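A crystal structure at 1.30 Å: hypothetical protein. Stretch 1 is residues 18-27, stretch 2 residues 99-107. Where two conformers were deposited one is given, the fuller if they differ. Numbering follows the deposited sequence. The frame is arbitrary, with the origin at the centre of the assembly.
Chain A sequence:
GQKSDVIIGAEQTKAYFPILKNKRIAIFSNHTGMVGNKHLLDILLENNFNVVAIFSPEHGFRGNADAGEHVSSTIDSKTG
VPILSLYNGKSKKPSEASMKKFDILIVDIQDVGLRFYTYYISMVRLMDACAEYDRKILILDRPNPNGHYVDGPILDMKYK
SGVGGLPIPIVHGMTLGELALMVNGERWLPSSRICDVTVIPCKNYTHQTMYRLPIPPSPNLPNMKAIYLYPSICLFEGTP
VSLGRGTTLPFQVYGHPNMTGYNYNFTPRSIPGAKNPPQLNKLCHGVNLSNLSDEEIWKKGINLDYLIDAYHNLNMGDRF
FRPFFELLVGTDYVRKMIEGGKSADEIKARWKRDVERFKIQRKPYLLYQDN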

ATOM      1  N   PRO A  18     -20.065 -18.023  10.379  1.00 15.20           N
ATOM      2  CA  PRO A  18     -20.286 -18.454  11.786  1.00 15.76           C
ATOM      3  C   PRO A  18     -19.533 -17.636  12.811  1.00 16.49           C
ATOM      4  O   PRO A  18     -19.982 -17.545  13.971  1.00 18.20           O
ATOM      5  CB  PRO A  18     -19.832 -19.901  11.776  1.00 17.37           C
ATOM      6  CG  PRO A  18     -20.176 -20.339  10.348  1.00 16.36           C
ATOM      7  CD  PRO A  18     -19.716 -19.144   9.514  1.00 14.73           C
ATOM      8  N   ILE A  19     -18.391 -17.083  12.453  1.00 15.23           N
ATOM      9  CA  ILE A  19     -17.638 -16.221  13.363  1.00 16.62           C
ATOM     10  C   ILE A  19     -18.455 -14.972  13.685  1.00 16.17           C
ATOM     11  O   ILE A  19     -18.398 -14.469  14.804  1.00 17.40           O
ATOM     12  CB  ILE A  19     -16.238 -15.799  12.747  1.00 17.58           C
ATOM     13  CG1 ILE A  19     -15.387 -17.015  12.473  1.00 19.20           C
ATOM     14  CG2 ILE A  19     -15.477 -14.918  13.675  1.00 19.24           C
ATOM     15  CD1 ILE A  19     -14.110 -16.741  11.718  1.00 19.98           C
ATOM     16  N   LEU A  20     -19.193 -14.461  12.705  1.00 15.22           N
ATOM     17  CA  LEU A  20     -19.875 -13.206  12.833  1.00 14.70           C
ATOM     18  C   LEU A  20     -21.264 -13.343  13.451  1.00 15.46           C
ATOM     19  O   LEU A  20     -21.834 -12.367  13.903  1.00 16.18           O
ATOM     20  CB  LEU A  20     -20.038 -12.588  11.447  1.00 14.48           C
ATOM     21  CG  LEU A  20     -18.710 -12.286  10.729  1.00 13.42           C
ATOM     22  CD1 LEU A  20     -19.063 -11.688   9.340  1.00 15.50           C
ATOM     23  CD2 LEU A  20     -17.803 -11.378  11.539  1.00 15.29           C
ATOM     24  N   LYS A  21     -21.806 -14.548  13.467  1.00 16.56           N
ATOM     25  CA  LYS A  21     -23.153 -14.753  13.999  1.00 18.32           C
ATOM     26  C   LYS A  21     -23.285 -14.192  15.409  1.00 17.98           C
ATOM     27  O   LYS A  21     -22.484 -14.450  16.294  1.00 18.07           O
ATOM     28  CB  LYS A  21     -23.527 -16.232  14.031  1.00 19.76           C
ATOM     29  CG  LYS A  21     -25.030 -16.473  13.994  1.00 23.72           C
ATOM     30  CD  LYS A  21     -25.506 -16.629  12.533  1.00 30.50           C
ATOM     31  N   ASN A  22     -24.325 -13.405  15.560  1.00 18.70           N
ATOM     32  CA  ASN A  22     -24.726 -12.781  16.827  1.00 19.12           C
ATOM     33  C   ASN A  22     -23.792 -11.733  17.336  1.00 18.98           C
ATOM     34  O   ASN A  22     -23.940 -11.267  18.467  1.00 22.59           O
ATOM     35  CB  ASN A  22     -24.988 -13.839  17.919  1.00 21.09           C
ATOM     36  CG  ASN A  22     -26.139 -14.732  17.574  1.00 24.69           C
ATOM     37  OD1 ASN A  22     -27.135 -14.300  16.963  1.00 28.44           O
ATOM     38  ND2 ASN A  22     -26.008 -16.003  17.940  1.00 30.06           N
ATOM     39  N   LYS A  23     -22.843 -11.305  16.529  1.00 16.17           N
ATOM     40  CA  LYS A  23     -21.887 -10.301  16.968  0.70 17.25           C
ATOM     41  C   LYS A  23     -22.254  -8.943  16.384  1.00 16.13           C
ATOM     42  O   LYS A  23     -22.848  -8.825  15.303  1.00 16.63           O
ATOM     43  CB  LYS A  23     -20.465 -10.666  16.541  0.70 17.67           C
ATOM     44  CG  LYS A  23     -19.876 -11.867  17.325  0.70 19.07           C
ATOM     45  CD  LYS A  23     -18.386 -12.017  17.032  0.70 20.87           C
ATOM     46  CE  LYS A  23     -17.725 -13.072  17.890  0.70 21.89           C
ATOM     47  NZ  LYS A  23     -18.264 -14.427  17.625  0.70 19.45           N
ATOM     48  N   ARG A  24     -21.889  -7.898  17.103  1.00 15.13           N
ATOM     49  CA  ARG A  24     -21.962  -6.548  16.579  1.00 15.12           C
ATOM     50  C   ARG A  24     -20.674  -6.300  15.802  1.00 14.45           C
ATOM     51  O   ARG A  24     -19.596  -6.514  16.312  1.00 14.84           O
ATOM     52  CB  ARG A  24     -22.079  -5.557  17.716  1.00 14.87           C
ATOM     53  CG  ARG A  24     -23.348  -5.690  18.573  1.00 14.54           C
ATOM     54  CD  ARG A  24     -23.221  -4.857  19.836  1.00 16.24           C
ATOM     55  NE  ARG A  24     -22.108  -5.345  20.703  1.00 19.27           N
ATOM     56  CZ  ARG A  24     -21.438  -4.606  21.601  1.00 19.77           C
ATOM     57  NH1 ARG A  24     -21.727  -3.322  21.749  1.00 21.83           N
ATOM     58  NH2 ARG A  24     -20.451  -5.126  22.325  1.00 20.67           N
ATOM     59  N   ILE A  25     -20.803  -5.863  14.554  1.00 13.14           N
ATOM     60  CA  ILE A  25     -19.692  -5.912  13.594  1.00 13.28           C
ATOM     61  C   ILE A  25     -19.332  -4.501  13.121  1.00 12.84           C
ATOM     62  O   ILE A  25     -20.193  -3.706  12.745  1.00 13.90           O
ATOM     63  CB  ILE A  25     -20.070  -6.787  12.369  1.00 13.45           C
ATOM     64  CG1 ILE A  25     -20.382  -8.226  12.798  1.00 13.96           C
ATOM     65  CG2 ILE A  25     -18.954  -6.747  11.282  1.00 14.77           C
ATOM     66  CD1 ILE A  25     -21.235  -8.954  11.820  1.00 14.36           C
ATOM     67  N   ALA A  26     -18.056  -4.178  13.159  1.00 13.21           N
ATOM     68  CA  ALA A  26     -17.514  -3.017  12.448  1.00 13.81           C
ATOM     69  C   ALA A  26     -16.659  -3.515  11.306  1.00 13.22           C
ATOM     70  O   ALA A  26     -16.109  -4.585  11.386  1.00 12.45           O
ATOM     71  CB  ALA A  26     -16.652  -2.169  13.369  1.00 15.13           C
ATOM     72  N   ILE A  27     -16.544  -2.705  10.263  1.00 12.32           N
ATOM     73  CA  ILE A  27     -15.740  -3.041   9.082  1.00 11.97           C
ATOM     74  C   ILE A  27     -14.742  -1.915   8.800  1.00 13.65           C
ATOM     75  O   ILE A  27     -15.128  -0.731   8.829  1.00 16.87           O
ATOM     76  CB  ILE A  27     -16.602  -3.240   7.873  1.00 13.57           C
ATOM     77  CG1 ILE A  27     -17.655  -4.320   8.095  1.00 13.83           C
ATOM     78  CG2 ILE A  27     -15.748  -3.539   6.656  1.00 16.01           C
ATOM     79  CD1 ILE A  27     -18.684  -4.335   7.039  1.00 17.09           C
HETATM   80  N   MSE A  99     -15.476   2.244  20.007  1.00 19.41           N
HETATM   81  CA  MSE A  99     -14.976   0.913  20.350  1.00 19.46           C
HETATM   82  C   MSE A  99     -15.980   0.104  21.137  1.00 19.18           C
HETATM   83  O   MSE A  99     -16.071  -1.105  20.989  1.00 20.05           O
HETATM   84  CB  MSE A  99     -13.681   1.020  21.147  1.00 20.03           C
HETATM   85  CG  MSE A  99     -12.536   1.697  20.392  1.00 19.85           C
HETATM   86 SE   MSE A  99     -12.059   0.834  18.762  0.75 20.46          SE
HETATM   87  CE  MSE A  99     -11.638  -0.924  19.483  1.00 20.96           C
ATOM     88  N   LYS A 100     -16.768   0.765  21.970  1.00 17.52           N
ATOM     89  CA  LYS A 100     -17.799   0.072  22.750  1.00 17.09           C
ATOM     90  C   LYS A 100     -18.969  -0.458  21.942  1.00 16.51           C
ATOM     91  O   LYS A 100     -19.717  -1.295  22.449  1.00 15.29           O
ATOM     92  CB  LYS A 100     -18.285   0.948  23.893  1.00 17.55           C
ATOM     93  CG  LYS A 100     -17.220   1.134  24.924  1.00 21.20           C
ATOM     94  CD  LYS A 100     -17.652   2.056  26.018  1.00 24.35           C
ATOM     95  CE  LYS A 100     -16.769   1.936  27.228  1.00 26.32           C
ATOM     96  NZ  LYS A 100     -17.336   2.730  28.309  1.00 25.96           N
ATOM     97  N   LYS A 101     -19.116   0.011  20.723  1.00 16.12           N
ATOM     98  CA  LYS A 101     -20.279  -0.285  19.913  1.00 17.83           C
ATOM     99  C   LYS A 101     -20.208  -1.654  19.234  1.00 16.76           C
ATOM    100  O   LYS A 101     -21.236  -2.137  18.756  1.00 18.28           O
ATOM    101  CB  LYS A 101     -20.496   0.784  18.866  1.00 19.23           C
ATOM    102  CG  LYS A 101     -20.759   2.158  19.469  1.00 21.96           C
ATOM    103  CD  LYS A 101     -20.984   3.222  18.399  1.00 27.61           C
ATOM    104  CE  LYS A 101     -21.075   4.641  19.030  1.00 29.42           C
ATOM    105  NZ  LYS A 101     -22.323   4.820  19.795  1.00 29.06           N
ATOM    106  N   PHE A 102     -19.025  -2.233  19.136  1.00 16.49           N
ATOM    107  CA  PHE A 102     -18.867  -3.489  18.384  1.00 15.61           C
ATOM    108  C   PHE A 102     -18.080  -4.534  19.125  1.00 15.43           C
ATOM    109  O   PHE A 102     -17.319  -4.234  20.036  1.00 17.09           O
ATOM    110  CB  PHE A 102     -18.235  -3.245  16.994  1.00 16.70           C
ATOM    111  CG  PHE A 102     -16.809  -2.738  17.009  1.00 17.27           C
ATOM    112  CD1 PHE A 102     -16.558  -1.382  17.051  1.00 19.18           C
ATOM    113  CD2 PHE A 102     -15.733  -3.614  16.961  1.00 18.45           C
ATOM    114  CE1 PHE A 102     -15.249  -0.882  17.037  1.00 19.26           C
ATOM    115  CE2 PHE A 102     -14.422  -3.139  16.928  1.00 19.18           C
ATOM    116  CZ  PHE A 102     -14.174  -1.770  16.978  1.00 20.07           C
ATOM    117  N   ASP A 103     -18.253  -5.785  18.695  1.00 15.64           N
ATOM    118  CA  ASP A 103     -17.559  -6.941  19.245  1.00 16.64           C
ATOM    119  C   ASP A 103     -16.376  -7.379  18.363  1.00 16.57           C
ATOM    120  O   ASP A 103     -15.382  -7.872  18.846  1.00 18.08           O
ATOM    121  CB  ASP A 103     -18.549  -8.146  19.325  1.00 17.81           C
ATOM    122  CG  ASP A 103     -19.723  -7.896  20.241  1.00 18.25           C
ATOM    123  OD1 ASP A 103     -19.462  -7.562  21.417  1.00 21.69           O
ATOM    124  OD2 ASP A 103     -20.913  -7.978  19.792  1.00 18.73           O
ATOM    125  N   ILE A 104     -16.510  -7.210  17.055  1.00 14.62           N
ATOM    126  CA  ILE A 104     -15.539  -7.722  16.105  1.00 14.26           C
ATOM    127  C   ILE A 104     -15.368  -6.700  15.002  1.00 12.95           C
ATOM    128  O   ILE A 104     -16.318  -6.099  14.558  1.00 13.97           O
ATOM    129  CB  ILE A 104     -15.937  -9.111  15.565  1.00 14.72           C
ATOM    130  CG1 ILE A 104     -14.822  -9.734  14.713  1.00 17.13           C
ATOM    131  CG2 ILE A 104     -17.242  -9.052  14.844  1.00 16.45           C
ATOM    132  CD1 ILE A 104     -14.924 -11.275  14.654  1.00 19.18           C
ATOM    133  N   LEU A 105     -14.115  -6.447  14.622  1.00 12.41           N
ATOM    134  CA  LEU A 105     -13.779  -5.594  13.497  1.00 11.61           C
ATOM    135  C   LEU A 105     -13.292  -6.464  12.348  1.00 11.87           C
ATOM    136  O   LEU A 105     -12.370  -7.286  12.530  1.00 12.70           O
ATOM    137  CB  LEU A 105     -12.665  -4.662  13.890  1.00 12.96           C
ATOM    138  CG  LEU A 105     -12.113  -3.787  12.770  1.00 15.26           C
ATOM    139  CD1 LEU A 105     -13.129  -2.811  12.253  1.00 16.68           C
ATOM    140  CD2 LEU A 105     -10.865  -3.030  13.309  1.00 18.84           C
ATOM    141  N   ILE A 106     -13.893  -6.274  11.168  1.00 10.96           N
ATOM    142  CA  ILE A 106     -13.455  -6.977   9.937  1.00 10.73           C
ATOM    143  C   ILE A 106     -12.581  -6.039   9.127  1.00 11.99           C
ATOM    144  O   ILE A 106     -13.000  -4.950   8.824  1.00 13.52           O
ATOM    145  CB  ILE A 106     -14.643  -7.401   9.081  1.00 11.44           C
ATOM    146  CG1 ILE A 106     -15.601  -8.260   9.873  1.00 13.61           C
ATOM    147  CG2 ILE A 106     -14.156  -8.202   7.895  1.00 14.14           C
ATOM    148  CD1 ILE A 106     -16.856  -8.629   9.139  1.00 15.43           C
ATOM    149  N   VAL A 107     -11.395  -6.505   8.746  1.00 12.06           N
ATOM    150  CA  VAL A 107     -10.564  -5.843   7.755  1.00 11.84           C
ATOM    151  C   VAL A 107     -10.789  -6.518   6.389  1.00 11.51           C
ATOM    152  O   VAL A 107     -10.630  -7.722   6.239  1.00 11.77           O
ATOM    153  CB  VAL A 107      -9.088  -5.944   8.136  1.00 13.22           C
ATOM    154  CG1 VAL A 107      -8.175  -5.417   6.988  1.00 13.25           C
ATOM    155  CG2 VAL A 107      -8.801  -5.272   9.492  1.00 14.45           C
TER
HETATM  156  O   HOH W   1     -22.829  -9.429  20.347  1.00 28.21           O

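What holds the two backbones side by side? Ile-25, Ala-26 and Ile-27 pair in parallel with Ile-104, Leu-105 and Ile-106, the N-to-C directions of the two strands 32° apart. Ala-26 supplies both its N and its O to the partner strand: its N donates to Ile-104 O at 2.9 Å, and its O accepts from Ile-106 N at 2.8 Å. This is the usual parallel pattern, in which one residue bonds to two that flank its opposite number, here Leu-105. Just before these pairs, Arg-24 O accepts from both Asp-103 N (2.8 Å) and Ile-104 N (3.2 Å).

Why does the Arg-24 side chain fold as it does? Its chi angles run m, t, m, then 155°, and one face of the guanidinium lies over Phe-102 N and Asp-103 N, with Lys-100 O at its edge. There Asp-103, with chi1 in m, meets it with both carboxylate oxygens: Arg-24 NH2 lies 2.8 Å from Asp-103 OD1 in a salt bridge, and Arg-24 NE donates to Asp-103 OD2 at 3.0 Å. The same OD2 of Asp-103 accepts from Arg-24 N at 2.9 Å, so one carboxylate ties down both the backbone and the side chain of the arginine. Arg-24 NH1 donates to Lys-100 O at 2.9 Å, using a carbonyl in the type I turn from Met-99 to Phe-102. A water adds a further link, donating to Asn-22 O (2.9 Å) and to Asp-103 OD2 (2.5 Å).

What fills the sheet face bearing Ile-25, Ile-27, Ile-104 and Ile-106? Branched aliphatic chains pack there without polar partners across the contact. Ile-25 CG2 touches Ile-106 CD1 at 3.5 Å, and Ile-25 CG1 lies 3.8 Å from Ile-104 CG2. Ile-104 has chi1 in t, whereas the other three isoleucines of this face adopt m; its CD1 comes within 3.8 Å of Ile-19 CG2 on the helix. Leu-20, in the m,t conformation, places CD2 3.8 Å from Ile-106 CD1. Lys-23 lays its aliphatic portion beside this group, CD 3.9 Å from Ile-104 CG2, while chi4 is in p and NZ donates to Ile-19 O, a 2.8 Å hydrogen bond within its own stretch.

How is the face bearing Ala-26 and Leu-105 closed? Phe-102 takes chi1 in p, with one face of its ring against the alanine methyl: Ala-26 CB sits 3.8 Å from the centroid of the Phe-102 ring, 16° off the ring normal, a CH-pi contact. Leu-105, in t,p, brings CD1 to 3.8 Å from the same Ala-26 CB, so the small methyl is met by both an aromatic face and an aliphatic branch.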